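Side-chain contacts in (S)-ureidoglycine--glyoxylate transaminase (PDB 3ISL), which catalyses the pyridoxal-phosphate-dependent transamination between (S)-ureidoglycine and glyoxylate, giving oxalurate and glycine in bacterial purine breakdown: residues 173-178 against 319-324; 147-152 against 355-360; 54-59 against 286-291; 300-305 against 364-369. One frame throughout, in Å; residues are numbered along the deposited sequence.

Contact 1 (173-178 against 319-324); sequences AVATIG and CKMPVV. With PLP (pyridoxal-5'-phosphate), chain C.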
loop_
_atom_site.group_PDB
_atom_site.type_symbol
_atom_site.label_atom_id
_atom_site.label_comp_id
_atom_site.label_asym_id
_atom_site.label_seq_id
_atom_site.Cartn_x
_atom_site.Cartn_y
_atom_site.Cartn_z
ATOM N N ALA A 173 14.486 -1.645 -10.254
ATOM C CA ALA A 173 15.413 -0.560 -9.884
ATOM C C ALA A 173 15.073 -0.026 -8.463
ATOM O O ALA A 173 15.243 1.141 -8.176
ATOM C CB ALA A 173 15.430 0.577 -10.952
ATOM N N VAL A 174 14.576 -0.882 -7.587
ATOM C CA VAL A 174 14.002 -0.432 -6.325
ATOM C C VAL A 174 15.088 0.234 -5.435
ATOM O O VAL A 174 14.836 1.224 -4.776
ATOM C CB VAL A 174 13.293 -1.614 -5.592
ATOM C CG1 VAL A 174 13.259 -1.383 -4.105
ATOM C CG2 VAL A 174 11.874 -1.907 -6.174
ATOM N N ALA A 175 16.281 -0.361 -5.405
ATOM C CA ALA A 175 17.345 0.112 -4.561
ATOM C C ALA A 175 18.175 1.187 -5.205
ATOM O O ALA A 175 19.020 1.750 -4.534
ATOM C CB ALA A 175 18.293 -1.044 -4.209
ATOM N N THR A 176 18.089 1.338 -6.515
ATOM C CA THR A 176 18.978 2.281 -7.231
ATOM C C THR A 176 18.240 3.578 -7.612
ATOM O O THR A 176 18.855 4.625 -7.698
ATOM C CB THR A 176 19.604 1.677 -8.500
ATOM O OG1 THR A 176 18.540 1.180 -9.284
ATOM C CG2 THR A 176 20.503 0.502 -8.118
ATOM N N ILE A 177 16.921 3.524 -7.803
ATOM C CA ILE A 177 16.286 4.726 -8.344
ATOM C C ILE A 177 16.482 5.921 -7.380
ATOM O O ILE A 177 16.271 5.790 -6.135
ATOM C CB ILE A 177 14.752 4.483 -8.577
ATOM C CG1 ILE A 177 14.118 5.556 -9.539
ATOM C CG2 ILE A 177 13.941 4.321 -7.180
ATOM C CD1 ILE A 177 14.868 5.756 -10.925
ATOM N N GLY A 178 16.855 7.094 -7.938
ATOM C CA GLY A 178 17.125 8.318 -7.165
ATOM C C GLY A 178 18.481 8.369 -6.427
ATOM O O GLY A 178 18.801 9.361 -5.766
ATOM N N CYS A 319 32.046 -3.929 -9.526
ATOM C CA CYS A 319 30.621 -3.729 -9.654
ATOM C C CYS A 319 30.044 -3.386 -8.266
ATOM O O CYS A 319 28.996 -3.901 -7.901
ATOM C CB CYS A 319 29.966 -5.005 -10.236
ATOM S SG CYS A 319 30.313 -6.523 -9.203
ATOM N N LYS A 320 30.695 -2.503 -7.505
ATOM C CA LYS A 320 30.207 -2.179 -6.181
ATOM C C LYS A 320 28.995 -1.229 -6.295
ATOM O O LYS A 320 29.091 -0.173 -6.882
ATOM C CB LYS A 320 31.231 -1.491 -5.306
ATOM C CG LYS A 320 30.646 -1.191 -3.874
ATOM C CD LYS A 320 31.638 -0.324 -3.003
ATOM C CE LYS A 320 30.975 0.036 -1.683
ATOM N NZ LYS A 320 29.853 1.028 -1.909
ATOM N N MET A 321 27.885 -1.607 -5.701
ATOM C CA MET A 321 26.741 -0.686 -5.620
ATOM C C MET A 321 27.134 0.579 -4.807
ATOM O O MET A 321 27.578 0.467 -3.671
ATOM C CB MET A 321 25.555 -1.399 -4.955
ATOM C CG MET A 321 24.201 -0.709 -5.191
ATOM S SD MET A 321 22.712 -1.637 -4.636
ATOM C CE MET A 321 23.436 -2.830 -3.645
ATOM N N PRO A 322 26.922 1.782 -5.346
ATOM C CA PRO A 322 27.471 2.971 -4.621
ATOM C C PRO A 322 26.777 3.189 -3.260
ATOM O O PRO A 322 27.461 3.552 -2.276
ATOM C CB PRO A 322 27.188 4.175 -5.577
ATOM C CG PRO A 322 27.036 3.508 -6.969
ATOM C CD PRO A 322 26.278 2.175 -6.622
ATOM N N VAL A 323 25.501 2.820 -3.192
ATOM C CA VAL A 323 24.669 3.125 -2.004
ATOM C C VAL A 323 24.629 2.058 -0.912
ATOM O O VAL A 323 23.908 2.211 0.075
ATOM C CB VAL A 323 23.260 3.692 -2.374
ATOM C CG1 VAL A 323 23.427 4.954 -3.288
ATOM C CG2 VAL A 323 22.390 2.632 -3.099
ATOM N N VAL A 324 25.448 1.014 -1.034
ATOM C CA VAL A 324 25.515 0.016 0.019
ATOM C C VAL A 324 26.967 -0.318 0.107
ATOM O O VAL A 324 27.647 -0.372 -0.907
ATOM C CB VAL A 324 24.675 -1.256 -0.370
ATOM C CG1 VAL A 324 24.890 -2.390 0.592
ATOM C CG2 VAL A 324 23.159 -0.909 -0.402
HETATM N N1 PLP C . 13.799 -5.263 -4.644
HETATM C C2 PLP C . 15.133 -4.815 -4.211
HETATM C C2A PLP C . 16.279 -4.781 -5.030
HETATM C C3 PLP C . 15.377 -4.384 -2.901
HETATM O O3 PLP C . 16.618 -3.958 -2.500
HETATM C C4 PLP C . 14.384 -4.329 -1.948
HETATM C C4A PLP C . 14.724 -3.811 -0.497
HETATM C C5 PLP C . 13.106 -4.730 -2.315
HETATM C C6 PLP C . 12.787 -5.209 -3.626
HETATM C C5A PLP C . 12.076 -4.708 -1.235
HETATM O O4P PLP C . 11.001 -3.988 -1.620
HETATM P P PLP C . 9.927 -3.876 -0.467
HETATM O O1P PLP C . 10.449 -4.400 0.866
HETATM O O2P PLP C . 8.661 -4.695 -1.167
HETATM O O3P PLP C . 9.426 -2.276 -0.354
#
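Ala175, in the loop that follows strand 168-172, faces the type I turn from Met321 to Val324 that leads into strand 324-328. Touching is light and apolar. The methyl of Ala175 comes up to the sulfur of Met321, CB to SD 4.5 Å; CG anti to the backbone N (chi1 -162°) and SD anti to CA (chi2 171°) carry the sulfur out to the loop, while CE turns back. Beside it, Val323 CG2 lies 3.8 Å from the carbonyl oxygen Ala175 O, a methyl laid against a backbone polar atom. The turn is tied from behind by Lys320, whose NZ gives hydrogen bonds to Met321 O (2.9 Å) and to Val324 O (2.8 Å), the second reached from 39° above the carbonyl plane; Glu299 adds a salt bridge to the same ammonium. The same loop also lines the cofactor. Val174 lies over a face of the pyridine ring, with CB 3.8 Å from PLP N1 and CG1 3.8 Å from PLP C5, while Ala175 CB stands 3.8 Å from PLP O3. Asp172, which binds Val174 N through OD1, also belongs to the pocket. An aspartate at the end of a central strand, with a small apolar residue two positions on set against the pyridine face, is characteristic of the cofactor site of fold type I aminotransferases; here that residue is Val174, and the turn 321-324 backs the loop.

Contact 2 (147-152 against 355-360); sequences TSTGRI and GPLAGK. With PLP (pyridoxal-5'-phosphate), chain C.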
loop_
_atom_site.group_PDB
_atom_site.type_symbol
_atom_site.label_atom_id
_atom_site.label_comp_id
_atom_site.label_asym_id
_atom_site.label_seq_id
_atom_site.Cartn_x
_atom_site.Cartn_y
_atom_site.Cartn_z
ATOM N N THR A 147 20.852 -5.344 -3.028
ATOM C CA THR A 147 21.324 -4.868 -1.776
ATOM C C THR A 147 21.798 -6.033 -0.975
ATOM O O THR A 147 22.616 -5.833 -0.083
ATOM C CB THR A 147 20.249 -4.122 -0.924
ATOM O OG1 THR A 147 19.093 -4.952 -0.810
ATOM C CG2 THR A 147 19.852 -2.840 -1.589
ATOM N N SER A 148 21.280 -7.229 -1.266
ATOM C CA SER A 148 21.653 -8.420 -0.519
ATOM C C SER A 148 23.153 -8.694 -0.679
ATOM O O SER A 148 23.785 -9.206 0.204
ATOM C CB SER A 148 20.815 -9.650 -0.984
ATOM O OG SER A 148 21.077 -9.951 -2.372
ATOM N N THR A 149 23.704 -8.374 -1.831
ATOM C CA THR A 149 25.111 -8.668 -2.123
ATOM C C THR A 149 25.944 -7.389 -2.308
ATOM O O THR A 149 27.144 -7.429 -2.288
ATOM C CB THR A 149 25.289 -9.622 -3.322
ATOM O OG1 THR A 149 25.015 -8.966 -4.564
ATOM C CG2 THR A 149 24.413 -10.927 -3.174
ATOM N N GLY A 150 25.284 -6.252 -2.431
ATOM C CA GLY A 150 25.952 -4.965 -2.680
ATOM C C GLY A 150 26.478 -4.747 -4.094
ATOM O O GLY A 150 27.344 -3.887 -4.290
ATOM N N ARG A 151 26.002 -5.523 -5.074
ATOM C CA ARG A 151 26.491 -5.401 -6.455
ATOM C C ARG A 151 25.449 -4.719 -7.282
ATOM O O ARG A 151 24.286 -4.885 -7.029
ATOM C CB ARG A 151 26.829 -6.770 -7.093
ATOM C CG ARG A 151 27.918 -7.537 -6.337
ATOM C CD ARG A 151 29.257 -6.800 -6.381
ATOM N NE ARG A 151 29.612 -5.953 -5.250
ATOM C CZ ARG A 151 29.655 -6.368 -3.996
ATOM N NH1 ARG A 151 29.245 -7.582 -3.768
ATOM N NH2 ARG A 151 30.047 -5.606 -2.993
ATOM N N ILE A 152 25.924 -3.860 -8.178
ATOM C CA ILE A 152 25.132 -3.230 -9.198
ATOM C C ILE A 152 25.560 -3.819 -10.543
ATOM O O ILE A 152 26.774 -4.024 -10.818
ATOM C CB ILE A 152 25.197 -1.661 -9.114
ATOM C CG1 ILE A 152 24.134 -1.015 -10.002
ATOM C CG2 ILE A 152 26.567 -1.117 -9.331
ATOM C CD1 ILE A 152 23.988 0.575 -9.765
ATOM N N GLY A 355 20.522 -15.747 5.375
ATOM C CA GLY A 355 20.824 -16.584 4.188
ATOM C C GLY A 355 22.330 -16.728 4.038
ATOM O O GLY A 355 23.047 -16.607 5.019
ATOM N N PRO A 356 22.823 -16.936 2.804
ATOM C CA PRO A 356 24.223 -17.328 2.537
ATOM C C PRO A 356 25.311 -16.393 3.112
ATOM O O PRO A 356 26.411 -16.862 3.483
ATOM C CB PRO A 356 24.306 -17.383 0.997
ATOM C CG PRO A 356 22.891 -17.418 0.512
ATOM C CD PRO A 356 22.045 -16.756 1.569
ATOM N N LEU A 357 25.011 -15.099 3.175
ATOM C CA LEU A 357 25.941 -14.124 3.737
ATOM C C LEU A 357 25.727 -13.904 5.248
ATOM O O LEU A 357 26.409 -13.070 5.864
ATOM C CB LEU A 357 25.898 -12.802 2.923
ATOM C CG LEU A 357 26.171 -13.016 1.415
ATOM C CD1 LEU A 357 26.324 -11.709 0.684
ATOM C CD2 LEU A 357 27.421 -13.879 1.196
ATOM N N ALA A 358 24.816 -14.688 5.847
ATOM C CA ALA A 358 24.527 -14.561 7.280
ATOM C C ALA A 358 25.836 -14.747 8.040
ATOM O O ALA A 358 26.576 -15.701 7.778
ATOM C CB ALA A 358 23.473 -15.603 7.735
ATOM N N GLY A 359 26.134 -13.784 8.901
ATOM C CA GLY A 359 27.325 -13.798 9.743
ATOM C C GLY A 359 28.609 -13.380 9.043
ATOM O O GLY A 359 29.673 -13.347 9.666
ATOM N N LYS A 360 28.556 -13.093 7.750
ATOM C CA LYS A 360 29.782 -12.701 7.030
ATOM C C LYS A 360 29.937 -11.199 6.935
ATOM O O LYS A 360 31.043 -10.702 6.900
ATOM C CB LYS A 360 29.808 -13.294 5.608
ATOM C CG LYS A 360 30.043 -14.821 5.590
ATOM C CD LYS A 360 29.562 -15.444 4.277
ATOM C CE LYS A 360 30.337 -14.870 3.059
ATOM N NZ LYS A 360 31.447 -15.733 2.528
HETATM N N1 PLP C . 13.799 -5.263 -4.644
HETATM C C2 PLP C . 15.133 -4.815 -4.211
HETATM C C2A PLP C . 16.279 -4.781 -5.030
HETATM C C3 PLP C . 15.377 -4.384 -2.901
HETATM O O3 PLP C . 16.618 -3.958 -2.500
HETATM C C4 PLP C . 14.384 -4.329 -1.948
HETATM C C4A PLP C . 14.724 -3.811 -0.497
HETATM C C5 PLP C . 13.106 -4.730 -2.315
HETATM C C6 PLP C . 12.787 -5.209 -3.626
HETATM C C5A PLP C . 12.076 -4.708 -1.235
HETATM O O4P PLP C . 11.001 -3.988 -1.620
HETATM P P PLP C . 9.927 -3.876 -0.467
HETATM O O1P PLP C . 10.449 -4.400 0.866
HETATM O O2P PLP C . 8.661 -4.695 -1.167
HETATM O O3P PLP C . 9.426 -2.276 -0.354
#
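Leu357 points at the 147-152 loop with one extended branch. Its CG sits beside the backbone N (chi1 -55°) and CD1 continues away from CA (chi2 -172°), which sends that methyl onto the backbone just after Thr147. There CD1 meets Ser148 O at 3.6 Å and Thr149 CA at 4.3 Å. Thr149 CG2 lies at the margin, 4.4 Å from Leu357 CD1. The leucine is the inward residue of a type I turn from Gly355 to Ala358, closed by Ala358 N to Gly355 O at 2.7 Å. Ser148 uses its hydroxyl in another direction, on Glu146 and the backbone N of Arg96, so that it is the Ser148 carbonyl, not the hydroxyl, that meets the leucine. Thr147 is oriented toward the cofactor instead. A chi1 of 52° places OG1 for a hydrogen bond with PLP O3, 3.2 Å away, in which either oxygen could donate, and CG2 comes to 3.5 Å from PLP O3. Thr147 O, in turn, receives a bond from Arg363. The loop thus has a polar end at the cofactor and an apolar contact with the turn: Thr147 lines the pyridoxal-phosphate pocket of a class-V aminotransferase, and Leu357 packs on the residues directly following it.

Contact 3 (54-59 against 286-291); sequences RELFQT and EGLETR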
loop_
_atom_site.group_PDB
_atom_site.type_symbol
_atom_site.label_atom_id
_atom_site.label_comp_id
_atom_site.label_asym_id
_atom_site.label_seq_id
_atom_site.Cartn_x
_atom_site.Cartn_y
_atom_site.Cartn_z
ATOM N N ARG A 54 8.467 10.648 -14.921
ATOM C CA ARG A 54 9.147 10.572 -16.249
ATOM C C ARG A 54 10.594 11.036 -16.141
ATOM O O ARG A 54 11.498 10.345 -16.622
ATOM C CB ARG A 54 8.374 11.357 -17.312
ATOM C CG ARG A 54 6.920 10.849 -17.519
ATOM C CD ARG A 54 6.184 11.542 -18.708
ATOM N NE ARG A 54 4.895 10.898 -18.786
ATOM C CZ ARG A 54 3.767 11.421 -18.322
ATOM N NH1 ARG A 54 3.748 12.636 -17.812
ATOM N NH2 ARG A 54 2.646 10.731 -18.360
ATOM N N GLU A 55 10.835 12.149 -15.431
ATOM C CA GLU A 55 12.183 12.694 -15.274
ATOM C C GLU A 55 13.068 11.826 -14.407
ATOM O O GLU A 55 14.232 11.629 -14.754
ATOM C CB GLU A 55 12.202 14.120 -14.655
ATOM C CG GLU A 55 11.706 15.171 -15.543
ATOM C CD GLU A 55 11.886 16.543 -14.905
ATOM O OE1 GLU A 55 10.848 17.206 -14.805
ATOM O OE2 GLU A 55 13.030 16.937 -14.475
ATOM N N LEU A 56 12.497 11.304 -13.317
ATOM C CA LEU A 56 13.207 10.527 -12.351
ATOM C C LEU A 56 13.728 9.314 -13.067
ATOM O O LEU A 56 14.839 8.964 -12.844
ATOM C CB LEU A 56 12.251 10.017 -11.271
ATOM C CG LEU A 56 12.736 9.540 -9.903
ATOM C CD1 LEU A 56 11.959 8.348 -9.325
ATOM C CD2 LEU A 56 14.165 9.457 -9.663
ATOM N N PHE A 57 12.894 8.668 -13.898
ATOM C CA PHE A 57 13.304 7.443 -14.606
ATOM C C PHE A 57 14.090 7.672 -15.890
ATOM O O PHE A 57 14.535 6.698 -16.523
ATOM C CB PHE A 57 12.103 6.540 -14.933
ATOM C CG PHE A 57 11.592 5.720 -13.763
ATOM C CD1 PHE A 57 12.306 4.591 -13.293
ATOM C CD2 PHE A 57 10.338 6.016 -13.201
ATOM C CE1 PHE A 57 11.805 3.813 -12.238
ATOM C CE2 PHE A 57 9.820 5.248 -12.145
ATOM C CZ PHE A 57 10.522 4.140 -11.680
ATOM N N GLN A 58 14.262 8.944 -16.252
ATOM C CA GLN A 58 14.899 9.388 -17.496
ATOM C C GLN A 58 14.222 8.751 -18.654
ATOM O O GLN A 58 14.876 8.010 -19.458
ATOM C CB GLN A 58 16.446 9.190 -17.486
ATOM C CG GLN A 58 17.086 9.873 -16.240
ATOM C CD GLN A 58 18.638 9.845 -16.219
ATOM O OE1 GLN A 58 19.265 9.546 -15.194
ATOM N NE2 GLN A 58 19.250 10.164 -17.347
ATOM N N THR A 59 12.888 9.041 -18.766
ATOM C CA THR A 59 12.097 8.464 -19.843
ATOM C C THR A 59 11.031 9.403 -20.401
ATOM O O THR A 59 10.537 10.308 -19.715
ATOM C CB THR A 59 11.403 7.165 -19.388
ATOM O OG1 THR A 59 10.778 6.567 -20.505
ATOM C CG2 THR A 59 10.287 7.431 -18.298
ATOM N N GLU A 286 17.373 18.870 -6.245
ATOM C CA GLU A 286 18.762 18.562 -6.116
ATOM C C GLU A 286 19.440 18.438 -7.491
ATOM O O GLU A 286 20.542 18.990 -7.733
ATOM C CB GLU A 286 18.979 17.298 -5.259
ATOM C CG GLU A 286 20.526 17.085 -4.973
ATOM C CD GLU A 286 20.839 15.966 -3.987
ATOM O OE1 GLU A 286 19.899 15.241 -3.589
ATOM O OE2 GLU A 286 22.036 15.797 -3.553
ATOM N N GLY A 287 18.777 17.758 -8.424
ATOM C CA GLY A 287 19.436 17.470 -9.671
ATOM C C GLY A 287 19.866 16.017 -9.612
ATOM O O GLY A 287 20.605 15.594 -8.671
ATOM N N LEU A 288 19.429 15.241 -10.617
ATOM C CA LEU A 288 19.762 13.829 -10.672
ATOM C C LEU A 288 21.289 13.617 -10.667
ATOM O O LEU A 288 21.838 12.928 -9.788
ATOM C CB LEU A 288 19.118 13.182 -11.914
ATOM C CG LEU A 288 17.623 12.921 -11.823
ATOM C CD1 LEU A 288 17.194 12.092 -13.048
ATOM C CD2 LEU A 288 17.341 12.150 -10.545
ATOM N N GLU A 289 22.003 14.237 -11.608
ATOM C CA GLU A 289 23.468 14.060 -11.641
ATOM C C GLU A 289 24.204 14.547 -10.364
ATOM O O GLU A 289 25.027 13.809 -9.825
ATOM C CB GLU A 289 24.087 14.614 -12.935
ATOM C CG GLU A 289 24.675 13.478 -13.815
ATOM C CD GLU A 289 23.781 13.063 -14.923
ATOM O OE1 GLU A 289 22.720 12.509 -14.644
ATOM O OE2 GLU A 289 24.143 13.269 -16.116
ATOM N N THR A 290 23.833 15.735 -9.842
ATOM C CA THR A 290 24.274 16.220 -8.527
ATOM C C THR A 290 23.946 15.205 -7.442
ATOM O O THR A 290 24.806 14.816 -6.653
ATOM C CB THR A 290 23.610 17.585 -8.182
ATOM O OG1 THR A 290 23.900 18.488 -9.221
ATOM C CG2 THR A 290 24.125 18.217 -6.866
ATOM N N ARG A 291 22.697 14.756 -7.382
ATOM C CA ARG A 291 22.360 13.732 -6.422
ATOM C C ARG A 291 23.182 12.461 -6.557
ATOM O O ARG A 291 23.605 11.931 -5.541
ATOM C CB ARG A 291 20.852 13.418 -6.463
ATOM C CG ARG A 291 20.403 12.509 -5.416
ATOM C CD ARG A 291 18.884 12.610 -5.344
ATOM N NE ARG A 291 18.223 11.822 -4.303
ATOM C CZ ARG A 291 17.626 12.365 -3.219
ATOM N NH1 ARG A 291 17.671 13.675 -3.019
ATOM N NH2 ARG A 291 16.964 11.601 -2.353
HETATM O O HOH W 1 22.106 10.301 -15.605
#
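The Schellman motif that ends helix 40-56 at Gln58 meets the first turn of helix 288-308, where Leu288 follows the N-cap residue Gly287. Gln58 has positive phi, and the turn is closed by Thr59 N bonding Arg54 O at 2.9 Å and by a bond from Gln58 N to Glu55 O. Leu288 drives one methyl into this helix end: CD1 lies 3.4 Å from Glu55 O, an oxygen already used in the cap, and 3.9 Å from Gln58 CG. The two side chains approach from opposite directions, the extended glutamine running alongside the leucine branch with its CD and OE1 about as near to CD1 as its CG. The other methyl meets Leu56, CD2 to CD2 4.3 Å. At the outer edge a water probably links the Schellman residue Gln58 to Glu289 of helix 288-308, donating to Gln58 OE1 (3.0 Å) and to Glu289 OE1, where 2.5 Å is short enough to make its exact place doubtful; Glu289 also touches a crystal neighbour. Within 286-291, Arg291 NH1 pairs with Glu286 OE1 at 2.8 Å, the carboxylate oxygen tilted 30° from the guanidinium plane, and Arg294 shares that oxygen. Both Leu56 and Leu288 also rest on Val283 of helix 270-286. Leu56 also packs on Ile177, and Phe57 lies against Pro208 and Thr210 of strand 206-211, so the three helix ends meet beside an inner strand of the seven-stranded sheet.

Contact 4 (300-305 against 364-369); sequences AALAAG and IGTMGY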
loop_
_atom_site.group_PDB
_atom_site.type_symbol
_atom_site.label_atom_id
_atom_site.label_comp_id
_atom_site.label_asym_id
_atom_site.label_seq_id
_atom_site.Cartn_x
_atom_site.Cartn_y
_atom_site.Cartn_z
ATOM N N ALA A 300 32.495 7.525 -0.569
ATOM C CA ALA A 300 33.949 7.604 -0.519
ATOM C C ALA A 300 34.440 7.907 0.923
ATOM O O ALA A 300 35.323 7.222 1.412
ATOM C CB ALA A 300 34.479 8.637 -1.520
ATOM N N ALA A 301 33.826 8.885 1.599
ATOM C CA ALA A 301 34.090 9.133 2.998
ATOM C C ALA A 301 33.851 7.893 3.932
ATOM O O ALA A 301 34.728 7.575 4.727
ATOM C CB ALA A 301 33.253 10.351 3.464
ATOM N N LEU A 302 32.660 7.231 3.854
ATOM C CA LEU A 302 32.417 5.982 4.587
ATOM C C LEU A 302 33.537 4.946 4.361
ATOM O O LEU A 302 34.105 4.397 5.323
ATOM C CB LEU A 302 31.041 5.383 4.243
ATOM C CG LEU A 302 30.697 4.064 4.951
ATOM C CD1 LEU A 302 30.535 4.320 6.457
ATOM C CD2 LEU A 302 29.410 3.432 4.432
ATOM N N ALA A 303 33.859 4.709 3.076
ATOM C CA ALA A 303 34.898 3.785 2.643
ATOM C C ALA A 303 36.266 4.066 3.254
ATOM O O ALA A 303 36.943 3.117 3.777
ATOM C CB ALA A 303 34.989 3.753 1.099
ATOM N N ALA A 304 36.686 5.339 3.216
ATOM C CA ALA A 304 38.008 5.664 3.833
ATOM C C ALA A 304 37.878 5.470 5.354
ATOM O O ALA A 304 38.792 4.963 5.959
ATOM C CB ALA A 304 38.530 7.080 3.457
ATOM N N GLY A 305 36.711 5.757 5.958
ATOM C CA GLY A 305 36.602 5.501 7.390
ATOM C C GLY A 305 36.683 4.023 7.751
ATOM O O GLY A 305 37.424 3.622 8.718
ATOM N N ILE A 364 26.028 -1.436 5.203
ATOM C CA ILE A 364 25.756 -0.082 5.652
ATOM C C ILE A 364 25.224 0.639 4.399
ATOM O O ILE A 364 25.933 0.708 3.402
ATOM C CB ILE A 364 26.963 0.606 6.212
ATOM C CG1 ILE A 364 27.601 -0.260 7.336
ATOM C CG2 ILE A 364 26.631 2.108 6.641
ATOM C CD1 ILE A 364 28.850 0.335 8.012
ATOM N N GLY A 365 23.976 1.124 4.486
ATOM C CA GLY A 365 23.298 1.868 3.404
ATOM C C GLY A 365 23.677 3.335 3.532
ATOM O O GLY A 365 23.891 3.827 4.674
ATOM N N THR A 366 23.858 4.027 2.405
ATOM C CA THR A 366 24.066 5.500 2.400
ATOM C C THR A 366 23.106 5.948 1.309
ATOM O O THR A 366 23.529 6.213 0.215
ATOM C CB THR A 366 25.545 5.919 2.011
ATOM O OG1 THR A 366 25.989 5.115 0.909
ATOM C CG2 THR A 366 26.514 5.711 3.160
ATOM N N MET A 367 21.806 5.977 1.600
ATOM C CA MET A 367 20.771 6.242 0.615
ATOM C C MET A 367 19.942 7.482 0.961
ATOM O O MET A 367 19.492 7.606 2.115
ATOM C CB MET A 367 19.752 5.052 0.610
ATOM C CG MET A 367 20.373 3.679 0.156
ATOM S SD MET A 367 19.204 2.392 0.529
ATOM C CE MET A 367 19.651 1.169 -0.740
ATOM N N GLY A 368 19.644 8.347 -0.033
ATOM C CA GLY A 368 18.698 9.379 0.204
ATOM C C GLY A 368 19.083 10.323 1.334
ATOM O O GLY A 368 20.249 10.755 1.450
ATOM N N TYR A 369 18.119 10.639 2.190
ATOM C CA TYR A 369 18.347 11.627 3.253
ATOM C C TYR A 369 19.371 11.113 4.277
ATOM O O TYR A 369 20.008 11.902 4.954
ATOM C CB TYR A 369 17.032 11.938 3.971
ATOM C CG TYR A 369 17.207 13.115 4.919
ATOM C CD1 TYR A 369 17.370 14.428 4.404
ATOM C CD2 TYR A 369 17.272 12.921 6.281
ATOM C CE1 TYR A 369 17.564 15.504 5.236
ATOM C CE2 TYR A 369 17.491 14.015 7.147
ATOM C CZ TYR A 369 17.652 15.293 6.608
ATOM O OH TYR A 369 17.831 16.375 7.460
#
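Leu302 carries the dense part of this contact, presenting a single methyl to two residues of the other segment. CG lies opposite the backbone N (chi1 179°) and CD2 lies opposite CA, so the chain is fully stretched and CD2 is thrust out from helix 288-308 toward the end of strand 361-365. There it meets Ile364 CG2 at 3.8 Å and Thr366 CG2 at 3.9 Å, and also lies 4.1 Å from Ile364 CB. The two receiving methyls, Ile364 CG2 and Thr366 CG2, are 5.0 Å from each other and make a shallow seat for the leucine tip, whose side chain crosses both at a slant. Ile364 and Thr366 both turn to the helix, on either side of Gly365. Backbones stay well apart, Leu302 CA to Thr366 CA being 8.6 Å, so the segments meet through side-chain carbons. The other helix residues take no part. On the solvent side Ala300 is exposed and Ala303 partly so; Ala304, also partly exposed, touches Val406 of helix 398-408, while buried Ala301 faces Val406 and Tyr407 of that helix. At the far end of the other segment Tyr369, partly exposed, touches Glu21 and Asp23. Leu302 also touches Thr325 of strand 324-328 and Val379 and Leu380 of helix 373-389. A helix laid over the antiparallel pair 324-328 and 361-365, one leucine methyl resting on the methyls of Ile364 and Thr366, is consistent with the small C-terminal domain of fold type I aminotransferases.

Contacts 1, 2 and 4 join buried residues, while contact 3 is only partly buried and has a water at its outer edge. Contacts 1 and 2 both reach the cofactor, and are stitched together by backbone bonds between Met321 and Gly150 and between Cys319 and Ile152. Contact 3 and contact 4 share helix 288-308, at its first turn and further along. Contact 1 joins the others: Ile177 packs on Leu56 and Phe57 of contact 3, Gly178 O bonds Arg291, and Val323 O bonds Thr366 N of contact 4. Chemistry follows place, with methyl packing in contact 4, carbonyl-to-methyl contacts in contacts 1 to 3, and charge pairs beside helix 288-308.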